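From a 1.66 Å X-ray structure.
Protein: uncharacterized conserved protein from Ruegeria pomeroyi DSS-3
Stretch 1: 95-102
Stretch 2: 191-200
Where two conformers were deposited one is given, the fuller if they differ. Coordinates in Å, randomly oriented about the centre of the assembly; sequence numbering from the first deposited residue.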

# COMPACT_ATOMS: atom_id res chain seq x y z
N PHE A 95 -0.87 -15.76 17.11
CA PHE A 95 -1.00 -15.36 15.72
C PHE A 95 -0.19 -16.27 14.81
O PHE A 95 0.87 -16.75 15.19
CB PHE A 95 -0.56 -13.91 15.52
CG PHE A 95 -1.25 -12.93 16.42
CD1 PHE A 95 -2.61 -12.69 16.30
CD2 PHE A 95 -0.53 -12.24 17.39
CE1 PHE A 95 -3.25 -11.79 17.14
CE2 PHE A 95 -1.17 -11.34 18.23
CZ PHE A 95 -2.53 -11.11 18.10
N ARG A 96 -0.71 -16.51 13.62
CA ARG A 96 0.04 -17.25 12.61
C ARG A 96 0.75 -16.28 11.68
O ARG A 96 1.74 -16.62 11.03
CB ARG A 96 -0.89 -18.15 11.80
CG ARG A 96 -0.25 -18.74 10.55
CD ARG A 96 -1.18 -19.69 9.83
NE ARG A 96 -0.62 -20.14 8.56
CZ ARG A 96 0.36 -21.04 8.46
NH1 ARG A 96 0.90 -21.56 9.55
NH2 ARG A 96 0.81 -21.39 7.26
N TRP A 97 0.25 -15.05 11.62
CA TRP A 97 0.74 -14.11 10.64
C TRP A 97 0.31 -12.70 11.00
O TRP A 97 -0.83 -12.48 11.40
CB TRP A 97 0.18 -14.50 9.28
CG TRP A 97 0.58 -13.64 8.11
CD1 TRP A 97 1.62 -13.86 7.25
CD2 TRP A 97 -0.09 -12.47 7.65
NE1 TRP A 97 1.65 -12.87 6.29
CE2 TRP A 97 0.61 -12.01 6.52
CE3 TRP A 97 -1.20 -11.75 8.09
CZ2 TRP A 97 0.22 -10.86 5.81
CZ3 TRP A 97 -1.58 -10.61 7.39
CH2 TRP A 97 -0.87 -10.19 6.26
N VAL A 98 1.25 -11.77 10.90
CA VAL A 98 0.95 -10.35 11.06
C VAL A 98 1.54 -9.59 9.89
O VAL A 98 2.71 -9.77 9.55
CB VAL A 98 1.54 -9.80 12.38
CG1 VAL A 98 1.40 -8.28 12.42
CG2 VAL A 98 0.88 -10.47 13.59
N GLY A 99 0.74 -8.74 9.26
CA GLY A 99 1.25 -7.96 8.15
C GLY A 99 1.16 -6.47 8.43
O GLY A 99 0.08 -5.96 8.74
N TYR A 100 2.29 -5.78 8.35
CA TYR A 100 2.29 -4.33 8.44
C TYR A 100 2.46 -3.73 7.06
O TYR A 100 3.43 -4.02 6.37
CB TYR A 100 3.41 -3.81 9.36
CG TYR A 100 3.49 -2.30 9.38
CD1 TYR A 100 2.48 -1.55 9.99
CD2 TYR A 100 4.54 -1.63 8.78
CE1 TYR A 100 2.53 -0.17 9.99
CE2 TYR A 100 4.59 -0.25 8.78
CZ TYR A 100 3.59 0.48 9.40
OH TYR A 100 3.63 1.85 9.40
N LEU A 101 1.50 -2.91 6.65
CA LEU A 101 1.62 -2.22 5.38
C LEU A 101 2.45 -0.95 5.54
O LEU A 101 2.07 -0.03 6.27
CB LEU A 101 0.24 -1.91 4.78
CG LEU A 101 -0.66 -3.12 4.51
CD1 LEU A 101 -1.96 -2.69 3.83
CD2 LEU A 101 0.06 -4.19 3.68
N SER A 102 3.59 -0.93 4.86
CA SER A 102 4.51 0.20 4.89
C SER A 102 4.51 0.83 3.51
O SER A 102 3.59 0.61 2.73
CB SER A 102 5.92 -0.28 5.27
OG SER A 102 6.79 0.82 5.53
N VAL A 191 -0.25 -10.67 -3.11
CA VAL A 191 0.92 -10.76 -2.24
C VAL A 191 0.54 -11.09 -0.80
O VAL A 191 1.11 -12.00 -0.17
CB VAL A 191 1.74 -9.45 -2.29
CG1 VAL A 191 2.80 -9.43 -1.18
CG2 VAL A 191 2.38 -9.28 -3.66
N LEU A 192 -0.44 -10.36 -0.27
CA LEU A 192 -0.91 -10.58 1.09
C LEU A 192 -1.39 -12.01 1.27
O LEU A 192 -1.01 -12.70 2.22
CB LEU A 192 -2.02 -9.58 1.45
CG LEU A 192 -1.52 -8.14 1.59
CD1 LEU A 192 -2.68 -7.16 1.87
CD2 LEU A 192 -0.46 -8.06 2.68
N ALA A 193 -2.22 -12.47 0.34
CA ALA A 193 -2.71 -13.84 0.37
C ALA A 193 -1.55 -14.83 0.31
O ALA A 193 -1.50 -15.78 1.10
CB ALA A 193 -3.70 -14.08 -0.76
N ALA A 194 -0.60 -14.59 -0.59
CA ALA A 194 0.55 -15.49 -0.74
C ALA A 194 1.37 -15.56 0.55
O ALA A 194 1.80 -16.64 0.96
CB ALA A 194 1.43 -15.05 -1.91
N SER A 195 1.59 -14.41 1.18
CA SER A 195 2.37 -14.36 2.41
C SER A 195 1.63 -15.08 3.53
O SER A 195 2.24 -15.84 4.30
CB SER A 195 2.67 -12.91 2.80
OG SER A 195 3.42 -12.84 4.00
N MSE A 196 0.32 -14.85 3.62
CA MSE A 196 -0.49 -15.60 4.57
C MSE A 196 -0.27 -17.11 4.40
O MSE A 196 -0.21 -17.85 5.37
CB MSE A 196 -1.98 -15.26 4.43
CG MSE A 196 -2.45 -14.08 5.27
SE MSE A 196 -3.97 -13.14 4.49
CE MSE A 196 -4.39 -11.98 5.99
N ALA A 197 -0.14 -17.55 3.15
CA ALA A 197 0.02 -18.98 2.86
C ALA A 197 1.42 -19.51 3.18
O ALA A 197 1.58 -20.67 3.58
CB ALA A 197 -0.34 -19.27 1.40
N ARG A 198 2.43 -18.66 2.98
CA ARG A 198 3.82 -19.02 3.28
C ARG A 198 4.46 -18.03 4.26
O ARG A 198 5.30 -17.23 3.87
CB ARG A 198 4.67 -19.05 2.00
CG ARG A 198 4.20 -20.00 0.90
CD ARG A 198 5.18 -19.94 -0.27
NE ARG A 198 4.66 -20.57 -1.49
CZ ARG A 198 5.26 -20.53 -2.67
NH1 ARG A 198 6.42 -19.89 -2.82
NH2 ARG A 198 4.71 -21.13 -3.72
N PRO A 199 4.06 -18.10 5.55
CA PRO A 199 4.62 -17.18 6.55
C PRO A 199 6.14 -17.31 6.73
O PRO A 199 6.69 -18.42 6.73
CB PRO A 199 3.90 -17.57 7.83
CG PRO A 199 2.64 -18.23 7.37
CD PRO A 199 3.00 -18.95 6.11
N ASP A 200 6.80 -16.18 6.89
CA ASP A 200 8.25 -16.11 7.03
C ASP A 200 8.59 -14.97 8.00
O ASP A 200 9.01 -13.89 7.58
CB ASP A 200 8.90 -15.90 5.66
CG ASP A 200 10.42 -16.00 5.70
OD1 ASP A 200 10.98 -16.54 6.67
OD2 ASP A 200 11.06 -15.54 4.73

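What holds the strand and the helix together at the apolar centre of this contact? The answer is Trp 97, whose CA-to-CB bond points toward the helix and which gives up more surface to it than any other residue of either stretch. Met 196, a selenomethionine, lies along one face of the indole. Its CG sits 3.8 Å from the centroid of the Trp 97 six-membered ring and only 13° off the ring normal, a CH-pi contact made squarely over the face. Further along the same side chain, SE of Met 196 is 4.6 Å from that centroid, in an oblique sulfur-aromatic approach, and CE of Met 196 reaches to 3.4 Å from CZ3 of Trp 97. With chi2 and chi3 both t, the extended side chain follows the ring system rather than touching it at one point.

How does the apolar surface continue along the strand? Leu 192, one helical turn before Met 196, brings its CD2 to 4.2 Å from CH2 of Trp 97, at the edge of the indole, and to 4.0 Å from CD2 of Leu 101. One methyl group therefore touches both strand side chains. Between those two residues lies Gly 99, and its lack of a side chain matters: a CB there would point toward the helix but fall 2.4 Å from CH2 of Trp 97. The indole occupies the space that such an atom would need.

Where does the buried indole nitrogen find a partner? NE1 of Trp 97 donates a hydrogen bond to OG of Ser 195, with a distance of 2.9 Å and an N-H...O angle of 172°. The bond is short and nearly straight, and OG lies close to the ring plane, where the N-H points. This is the only hydrogen bond between the two stretches, and it fixes one edge of the indole while Met 196 covers a face.

What closes the contact at its exposed edge? Beyond the helix, Pro 199 has its CA-to-CB bond directed toward the strand, with CB 4.4 Å from CD1 of Trp 97 and CD 3.5 Å from NH2 of Arg 96. The long side chain of Arg 96 starts sideways, but its end comes nearer, and CG of Pro 199 lies over one face of the guanidinium. The carbonyl O of Ala 197 is near the guanidinium plane, 3.8 Å from NH2 of Arg 96, a proximity that favours the positive charge without amounting to a hydrogen bond.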